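Local coordinates for protein tryptophan--tRNA ligase (Mycoplasma pneumoniae, PDB 2YY5) that probably catalyses the ATP-dependent attachment of tryptophan to its cognate tRNA, as a homodimeric class I aminoacyl-tRNA synthetase, at residues L105-Q118 against L126-L138. The protein carries 1 engineered substitution. Numbering follows the deposited sequence.
Sequences LQRMTQFKAKKAEQ and LNIPTGLLTYPAL. With SO4 (sulfate ion), chain I.
L105, on helix 102-106, meets L133 and P136 of 126-138. Its methyl CD2 lies 3.7 Å from CG of P136, and its CB faces CD2 of L133. L163 of helix 158-175 also packs on both L105 and P136. M108 holds the N-cap position of helix 109-115, and its CG touches the same proline ring only loosely. Helix 109-115 then runs nearly antiparallel to helix 131-138. The two axes pass 9.5 Å apart and make an angle of 158°. Q110 crosses Y135 at about a right angle, its aliphatic CG near the phenol OH. F111 carries the middle of the contact. Its CG is anti to the backbone N (chi1 173°), which carries the ring over to helix 131-138. There CG of L133 makes a CH-pi contact over one face, 4.2 Å from the ring centroid. K115 CB covers the opposite face near the rim, and CG2 of I128 comes to the edge.

The two helices lie between strands 78-82 and 150-152, consistent with the connective insertion that links the two halves of the class I Rossmann fold. The side chain of Y135 is about 5 Å from the bound tryptophanyl-adenylate analogue. A sulfate, probably from the crystallisation liquor, sits by the Y135 hydroxyl, with NZ of K114 3.6 Å from its O4.

Further along, K115 CB touches CD1 of I128, and its CE reaches CD1 of L126 at 4.0 Å. Q118 closes the end of the contact nearest the loop between the segments. Its NE2 donates to K114 O at 2.6 Å, from above the carbonyl plane, and this bond helps fix the amide. The amide lies against CD2 of L132, while OE1 is 3.4 Å from CD of P129. CG of Q118 packs on CD1 of I128. In 126-138, backbone hydrogen bonds from I128 and T130 reach the second subunit of the homodimer.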
ATOM      1  N   LEU B 105       1.779 -11.514   9.573  1.00 26.14           N
ATOM      2  CA  LEU B 105       0.741 -10.506   9.730  1.00 29.06           C
ATOM      3  C   LEU B 105      -0.525 -11.102  10.336  1.00 31.58           C
ATOM      4  O   LEU B 105      -1.248 -10.426  11.069  1.00 28.37           O
ATOM      5  CB  LEU B 105       0.435  -9.842   8.381  1.00 27.50           C
ATOM      6  CG  LEU B 105       1.565  -8.966   7.815  1.00 28.86           C
ATOM      7  CD1 LEU B 105       1.247  -8.569   6.382  1.00 15.05           C
ATOM      8  CD2 LEU B 105       1.763  -7.729   8.698  1.00 22.74           C
ATOM      9  N   GLN B 106      -0.774 -12.378  10.052  1.00 33.29           N
ATOM     10  CA  GLN B 106      -1.959 -13.064  10.568  1.00 32.14           C
ATOM     11  C   GLN B 106      -1.885 -13.457  12.038  1.00 31.49           C
ATOM     12  O   GLN B 106      -2.913 -13.629  12.689  1.00 26.32           O
ATOM     13  CB  GLN B 106      -2.246 -14.295   9.721  1.00 31.77           C
ATOM     14  CG  GLN B 106      -2.737 -13.939   8.341  1.00 37.85           C
ATOM     15  CD  GLN B 106      -2.947 -15.148   7.465  1.00 42.48           C
ATOM     16  OE1 GLN B 106      -3.670 -15.082   6.468  1.00 43.20           O
ATOM     17  NE2 GLN B 106      -2.307 -16.263   7.820  1.00 30.34           N
ATOM     18  N   ARG B 107      -0.671 -13.607  12.558  1.00 37.17           N
ATOM     19  CA  ARG B 107      -0.494 -13.967  13.960  1.00 39.05           C
ATOM     20  C   ARG B 107      -0.555 -12.735  14.867  1.00 40.31           C
ATOM     21  O   ARG B 107      -0.570 -12.871  16.092  1.00 39.98           O
ATOM     22  CB  ARG B 107       0.842 -14.696  14.180  1.00 39.03           C
ATOM     23  CG  ARG B 107       0.858 -16.169  13.781  1.00 42.79           C
ATOM     24  CD  ARG B 107       0.993 -16.326  12.282  1.00 57.24           C
ATOM     25  NE  ARG B 107       1.132 -17.713  11.838  1.00 65.25           N
ATOM     26  CZ  ARG B 107       0.117 -18.555  11.657  1.00 72.30           C
ATOM     27  NH1 ARG B 107       0.352 -19.797  11.248  1.00 75.21           N
ATOM     28  NH2 ARG B 107      -1.133 -18.164  11.877  1.00 74.10           N
ATOM     29  N   MET B 108      -0.585 -11.539  14.275  1.00 39.09           N
ATOM     30  CA  MET B 108      -0.653 -10.311  15.073  1.00 35.64           C
ATOM     31  C   MET B 108      -1.893 -10.374  15.963  1.00 35.23           C
ATOM     32  O   MET B 108      -3.002 -10.624  15.490  1.00 39.10           O
ATOM     33  CB  MET B 108      -0.717  -9.075  14.171  1.00 30.21           C
ATOM     34  CG  MET B 108       0.545  -8.796  13.362  1.00 33.45           C
ATOM     35  SD  MET B 108       1.928  -8.135  14.327  1.00 36.19           S
ATOM     36  CE  MET B 108       2.925  -9.612  14.550  1.00 41.16           C
ATOM     37  N   THR B 109      -1.702 -10.155  17.257  1.00 35.27           N
ATOM     38  CA  THR B 109      -2.810 -10.212  18.198  1.00 36.50           C
ATOM     39  C   THR B 109      -3.871  -9.172  17.885  1.00 34.53           C
ATOM     40  O   THR B 109      -5.064  -9.437  18.005  1.00 38.11           O
ATOM     41  CB  THR B 109      -2.325 -10.022  19.659  1.00 35.41           C
ATOM     42  OG1 THR B 109      -1.736  -8.724  19.809  1.00 40.44           O
ATOM     43  CG2 THR B 109      -1.292 -11.084  20.017  1.00 32.43           C
ATOM     44  N   GLN B 110      -3.439  -7.987  17.480  1.00 33.62           N
ATOM     45  CA  GLN B 110      -4.377  -6.925  17.165  1.00 36.86           C
ATOM     46  C   GLN B 110      -5.254  -7.315  15.983  1.00 37.74           C
ATOM     47  O   GLN B 110      -6.416  -6.929  15.910  1.00 43.72           O
ATOM     48  CB  GLN B 110      -3.627  -5.642  16.840  1.00 41.97           C
ATOM     49  CG  GLN B 110      -4.255  -4.406  17.430  1.00 51.61           C
ATOM     50  CD  GLN B 110      -3.881  -4.209  18.882  1.00 56.89           C
ATOM     51  OE1 GLN B 110      -2.715  -4.346  19.253  1.00 56.81           O
ATOM     52  NE2 GLN B 110      -4.864  -3.868  19.711  1.00 56.97           N
ATOM     53  N   PHE B 111      -4.698  -8.080  15.051  1.00 39.85           N
ATOM     54  CA  PHE B 111      -5.457  -8.511  13.882  1.00 39.74           C
ATOM     55  C   PHE B 111      -6.501  -9.545  14.264  1.00 43.56           C
ATOM     56  O   PHE B 111      -7.635  -9.494  13.796  1.00 45.46           O
ATOM     57  CB  PHE B 111      -4.538  -9.115  12.825  1.00 33.53           C
ATOM     58  CG  PHE B 111      -5.275  -9.720  11.671  1.00 30.20           C
ATOM     59  CD1 PHE B 111      -6.101  -8.938  10.868  1.00 24.41           C
ATOM     60  CD2 PHE B 111      -5.159 -11.071  11.391  1.00 29.53           C
ATOM     61  CE1 PHE B 111      -6.801  -9.497   9.807  1.00 24.98           C
ATOM     62  CE2 PHE B 111      -5.857 -11.639  10.328  1.00 31.96           C
ATOM     63  CZ  PHE B 111      -6.679 -10.852   9.535  1.00 22.46           C
ATOM     64  N   LYS B 112      -6.104 -10.499  15.099  1.00 46.41           N
ATOM     65  CA  LYS B 112      -7.013 -11.543  15.549  1.00 43.74           C
ATOM     66  C   LYS B 112      -8.208 -10.927  16.280  1.00 42.62           C
ATOM     67  O   LYS B 112      -9.361 -11.193  15.944  1.00 45.56           O
ATOM     68  CB  LYS B 112      -6.291 -12.508  16.497  1.00 44.73           C
ATOM     69  CG  LYS B 112      -5.290 -13.469  15.856  1.00 42.68           C
ATOM     70  CD  LYS B 112      -4.712 -14.389  16.933  1.00 47.13           C
ATOM     71  CE  LYS B 112      -4.069 -15.647  16.368  1.00 48.37           C
ATOM     72  NZ  LYS B 112      -2.766 -15.390  15.711  1.00 56.04           N
ATOM     73  N   ALA B 113      -7.921 -10.096  17.275  1.00 35.61           N
ATOM     74  CA  ALA B 113      -8.958  -9.461  18.076  1.00 36.75           C
ATOM     75  C   ALA B 113      -9.756  -8.426  17.306  1.00 41.23           C
ATOM     76  O   ALA B 113     -10.775  -7.928  17.789  1.00 41.49           O
ATOM     77  CB  ALA B 113      -8.339  -8.817  19.298  1.00 31.59           C
ATOM     78  N   LYS B 114      -9.295  -8.097  16.107  1.00 43.50           N
ATOM     79  CA  LYS B 114      -9.980  -7.099  15.305  1.00 42.78           C
ATOM     80  C   LYS B 114     -10.771  -7.758  14.174  1.00 41.26           C
ATOM     81  O   LYS B 114     -11.844  -7.281  13.808  1.00 38.74           O
ATOM     82  CB  LYS B 114      -8.955  -6.097  14.764  1.00 45.23           C
ATOM     83  CG  LYS B 114      -9.529  -4.737  14.416  1.00 52.43           C
ATOM     84  CD  LYS B 114      -8.524  -3.608  14.665  1.00 50.44           C
ATOM     85  CE  LYS B 114      -8.302  -3.364  16.152  1.00 45.12           C
ATOM     86  NZ  LYS B 114      -7.575  -2.085  16.407  1.00 44.08           N
ATOM     87  N   LYS B 115     -10.249  -8.860  13.636  1.00 41.94           N
ATOM     88  CA  LYS B 115     -10.931  -9.588  12.567  1.00 44.77           C
ATOM     89  C   LYS B 115     -12.111 -10.310  13.194  1.00 49.67           C
ATOM     90  O   LYS B 115     -12.984 -10.824  12.498  1.00 56.01           O
ATOM     91  CB  LYS B 115     -10.008 -10.631  11.924  1.00 46.25           C
ATOM     92  CG  LYS B 115      -9.728 -11.829  12.818  1.00 44.44           C
ATOM     93  CD  LYS B 115      -8.954 -12.919  12.101  1.00 39.20           C
ATOM     94  CE  LYS B 115      -9.827 -13.708  11.155  1.00 34.09           C
ATOM     95  NZ  LYS B 115      -9.040 -14.786  10.492  1.00 31.68           N
ATOM     96  N   ALA B 116     -12.115 -10.358  14.520  1.00 52.71           N
ATOM     97  CA  ALA B 116     -13.182 -11.010  15.260  1.00 56.38           C
ATOM     98  C   ALA B 116     -14.189  -9.956  15.698  1.00 57.23           C
ATOM     99  O   ALA B 116     -15.239 -10.278  16.247  1.00 56.74           O
ATOM    100  CB  ALA B 116     -12.611 -11.736  16.474  1.00 54.70           C
ATOM    101  N   GLU B 117     -13.858  -8.693  15.450  1.00 60.62           N
ATOM    102  CA  GLU B 117     -14.735  -7.586  15.812  1.00 63.79           C
ATOM    103  C   GLU B 117     -15.670  -7.188  14.675  1.00 68.16           C
ATOM    104  O   GLU B 117     -16.225  -6.084  14.696  1.00 73.30           O
ATOM    105  CB  GLU B 117     -13.917  -6.357  16.236  1.00 62.23           C
ATOM    106  CG  GLU B 117     -13.446  -6.370  17.684  1.00 67.04           C
ATOM    107  CD  GLU B 117     -12.737  -5.083  18.083  1.00 69.23           C
ATOM    108  OE1 GLU B 117     -12.417  -4.922  19.282  1.00 66.65           O
ATOM    109  OE2 GLU B 117     -12.500  -4.233  17.196  1.00 69.64           O
ATOM    110  N   GLN B 118     -15.850  -8.063  13.686  1.00 66.60           N
ATOM    111  CA  GLN B 118     -16.739  -7.715  12.584  1.00 63.85           C
ATOM    112  C   GLN B 118     -17.624  -8.760  11.941  1.00 63.53           C
ATOM    113  O   GLN B 118     -17.419  -9.967  12.067  1.00 63.46           O
ATOM    114  CB  GLN B 118     -15.974  -6.985  11.484  1.00 61.81           C
ATOM    115  CG  GLN B 118     -14.530  -7.357  11.343  1.00 57.21           C
ATOM    116  CD  GLN B 118     -13.716  -6.140  11.008  1.00 54.37           C
ATOM    117  OE1 GLN B 118     -13.955  -5.485   9.995  1.00 51.92           O
ATOM    118  NE2 GLN B 118     -12.762  -5.808  11.870  1.00 57.25           N
ATOM    119  N   LEU B 126     -16.087 -14.283   7.287  1.00 57.50           N
ATOM    120  CA  LEU B 126     -15.850 -12.935   7.793  1.00 53.75           C
ATOM    121  C   LEU B 126     -15.481 -11.952   6.690  1.00 50.51           C
ATOM    122  O   LEU B 126     -14.715 -12.277   5.778  1.00 46.89           O
ATOM    123  CB  LEU B 126     -14.737 -12.947   8.846  1.00 54.46           C
ATOM    124  CG  LEU B 126     -15.088 -13.373  10.276  1.00 57.77           C
ATOM    125  CD1 LEU B 126     -13.810 -13.483  11.095  1.00 57.06           C
ATOM    126  CD2 LEU B 126     -16.042 -12.360  10.907  1.00 49.32           C
ATOM    127  N   ASN B 127     -16.043 -10.750   6.778  1.00 48.30           N
ATOM    128  CA  ASN B 127     -15.756  -9.704   5.805  1.00 46.60           C
ATOM    129  C   ASN B 127     -14.695  -8.801   6.417  1.00 43.66           C
ATOM    130  O   ASN B 127     -14.995  -7.922   7.232  1.00 39.75           O
ATOM    131  CB  ASN B 127     -17.000  -8.884   5.493  1.00 49.90           C
ATOM    132  CG  ASN B 127     -16.772  -7.926   4.350  1.00 57.43           C
ATOM    133  OD1 ASN B 127     -16.460  -8.342   3.228  1.00 58.57           O
ATOM    134  ND2 ASN B 127     -16.911  -6.637   4.623  1.00 59.63           N
ATOM    135  N   ILE B 128     -13.452  -9.019   6.010  1.00 36.18           N
ATOM    136  CA  ILE B 128     -12.350  -8.262   6.560  1.00 31.43           C
ATOM    137  C   ILE B 128     -11.666  -7.293   5.603  1.00 27.41           C
ATOM    138  O   ILE B 128     -11.027  -7.708   4.637  1.00 28.04           O
ATOM    139  CB  ILE B 128     -11.273  -9.216   7.118  1.00 33.21           C
ATOM    140  CG1 ILE B 128     -11.926 -10.339   7.930  1.00 30.36           C
ATOM    141  CG2 ILE B 128     -10.295  -8.435   7.982  1.00 37.54           C
ATOM    142  CD1 ILE B 128     -12.727  -9.835   9.118  1.00 46.64           C
ATOM    143  N   PRO B 129     -11.807  -5.983   5.850  1.00 24.47           N
ATOM    144  CA  PRO B 129     -11.136  -5.045   4.945  1.00 24.34           C
ATOM    145  C   PRO B 129      -9.634  -5.370   4.953  1.00 24.76           C
ATOM    146  O   PRO B 129      -9.048  -5.607   6.011  1.00 26.47           O
ATOM    147  CB  PRO B 129     -11.469  -3.671   5.546  1.00 21.69           C
ATOM    148  CG  PRO B 129     -11.974  -3.973   6.955  1.00 19.36           C
ATOM    149  CD  PRO B 129     -12.674  -5.278   6.810  1.00 16.13           C
ATOM    150  N   THR B 130      -9.024  -5.397   3.770  1.00 20.51           N
ATOM    151  CA  THR B 130      -7.616  -5.746   3.628  1.00 17.34           C
ATOM    152  C   THR B 130      -6.674  -4.885   4.467  1.00 24.41           C
ATOM    153  O   THR B 130      -5.596  -5.336   4.871  1.00 19.29           O
ATOM    154  CB  THR B 130      -7.193  -5.669   2.146  1.00 19.02           C
ATOM    155  OG1 THR B 130      -8.134  -6.392   1.349  1.00 12.18           O
ATOM    156  CG2 THR B 130      -5.813  -6.287   1.942  1.00 11.65           C
ATOM    157  N   GLY B 131      -7.092  -3.651   4.734  1.00 25.79           N
ATOM    158  CA  GLY B 131      -6.280  -2.739   5.517  1.00 22.37           C
ATOM    159  C   GLY B 131      -6.066  -3.195   6.943  1.00 24.06           C
ATOM    160  O   GLY B 131      -5.104  -2.792   7.592  1.00 25.46           O
ATOM    161  N   LEU B 132      -6.962  -4.039   7.438  1.00 21.97           N
ATOM    162  CA  LEU B 132      -6.850  -4.536   8.800  1.00 27.27           C
ATOM    163  C   LEU B 132      -5.709  -5.527   8.950  1.00 25.06           C
ATOM    164  O   LEU B 132      -5.123  -5.648  10.020  1.00 28.25           O
ATOM    165  CB  LEU B 132      -8.166  -5.182   9.232  1.00 26.91           C
ATOM    166  CG  LEU B 132      -9.015  -4.340  10.188  1.00 33.55           C
ATOM    167  CD1 LEU B 132      -8.985  -2.886   9.769  1.00 29.26           C
ATOM    168  CD2 LEU B 132     -10.437  -4.871  10.208  1.00 25.91           C
ATOM    169  N   LEU B 133      -5.388  -6.225   7.870  1.00 21.14           N
ATOM    170  CA  LEU B 133      -4.312  -7.204   7.889  1.00 23.13           C
ATOM    171  C   LEU B 133      -2.954  -6.541   7.647  1.00 26.35           C
ATOM    172  O   LEU B 133      -1.948  -6.892   8.273  1.00 23.90           O
ATOM    173  CB  LEU B 133      -4.544  -8.234   6.783  1.00 27.00           C
ATOM    174  CG  LEU B 133      -4.054  -9.680   6.932  1.00 29.35           C
ATOM    175  CD1 LEU B 133      -3.984 -10.291   5.544  1.00 19.92           C
ATOM    176  CD2 LEU B 133      -2.699  -9.753   7.596  1.00 24.92           C
ATOM    177  N   THR B 134      -2.946  -5.565   6.743  1.00 23.69           N
ATOM    178  CA  THR B 134      -1.719  -4.899   6.338  1.00 27.61           C
ATOM    179  C   THR B 134      -1.216  -3.674   7.074  1.00 29.41           C
ATOM    180  O   THR B 134      -0.029  -3.364   6.974  1.00 23.34           O
ATOM    181  CB  THR B 134      -1.778  -4.516   4.848  1.00 27.74           C
ATOM    182  OG1 THR B 134      -2.806  -3.535   4.651  1.00 30.08           O
ATOM    183  CG2 THR B 134      -2.071  -5.743   3.988  1.00 26.64           C
ATOM    184  N   TYR B 135      -2.075  -2.975   7.809  1.00 27.49           N
ATOM    185  CA  TYR B 135      -1.600  -1.764   8.470  1.00 26.90           C
ATOM    186  C   TYR B 135      -0.334  -1.909   9.330  1.00 26.16           C
ATOM    187  O   TYR B 135       0.435  -0.952   9.475  1.00 20.03           O
ATOM    188  CB  TYR B 135      -2.730  -1.075   9.265  1.00 26.68           C
ATOM    189  CG  TYR B 135      -3.104  -1.679  10.597  1.00 23.68           C
ATOM    190  CD1 TYR B 135      -4.070  -2.681  10.690  1.00 24.68           C
ATOM    191  CD2 TYR B 135      -2.518  -1.214  11.775  1.00 22.95           C
ATOM    192  CE1 TYR B 135      -4.447  -3.211  11.928  1.00 22.22           C
ATOM    193  CE2 TYR B 135      -2.883  -1.733  13.011  1.00 24.96           C
ATOM    194  CZ  TYR B 135      -3.848  -2.730  13.082  1.00 23.86           C
ATOM    195  OH  TYR B 135      -4.202  -3.241  14.305  1.00 28.58           O
ATOM    196  N   PRO B 136      -0.090  -3.096   9.911  1.00 20.65           N
ATOM    197  CA  PRO B 136       1.145  -3.126  10.700  1.00 21.51           C
ATOM    198  C   PRO B 136       2.429  -2.981   9.870  1.00 21.47           C
ATOM    199  O   PRO B 136       3.505  -2.761  10.418  1.00 20.70           O
ATOM    200  CB  PRO B 136       1.055  -4.454  11.470  1.00 23.40           C
ATOM    201  CG  PRO B 136      -0.027  -5.232  10.778  1.00 25.47           C
ATOM    202  CD  PRO B 136      -0.993  -4.191  10.301  1.00 20.96           C
ATOM    203  N   ALA B 137       2.313  -3.096   8.554  1.00 18.48           N
ATOM    204  CA  ALA B 137       3.466  -2.934   7.676  1.00 20.91           C
ATOM    205  C   ALA B 137       3.579  -1.441   7.356  1.00 21.06           C
ATOM    206  O   ALA B 137       4.678  -0.915   7.129  1.00 19.72           O
ATOM    207  CB  ALA B 137       3.282  -3.745   6.389  1.00 21.26           C
ATOM    208  N   LEU B 138       2.430  -0.769   7.335  1.00  9.47           N
ATOM    209  CA  LEU B 138       2.386   0.667   7.085  1.00 13.70           C
ATOM    210  C   LEU B 138       3.098   1.308   8.270  1.00 15.39           C
ATOM    211  O   LEU B 138       3.887   2.238   8.112  1.00 14.71           O
ATOM    212  CB  LEU B 138       0.944   1.175   7.064  1.00  9.99           C
ATOM    213  CG  LEU B 138       0.578   2.278   6.064  1.00 17.27           C
ATOM    214  CD1 LEU B 138      -0.588   3.074   6.629  1.00 15.46           C
ATOM    215  CD2 LEU B 138       1.770   3.188   5.775  1.00  4.94           C
TER
HETATM  216  S   SO4 I1361      -3.606  -0.555  16.576  1.00 43.51           S
HETATM  217  O1  SO4 I1361      -3.354  -1.993  16.440  1.00 50.90           O
HETATM  218  O2  SO4 I1361      -2.365   0.111  17.006  1.00 49.21           O
HETATM  219  O3  SO4 I1361      -4.028  -0.007  15.269  1.00 52.05           O
HETATM  220  O4  SO4 I1361      -4.671  -0.349  17.574  1.00 46.29           O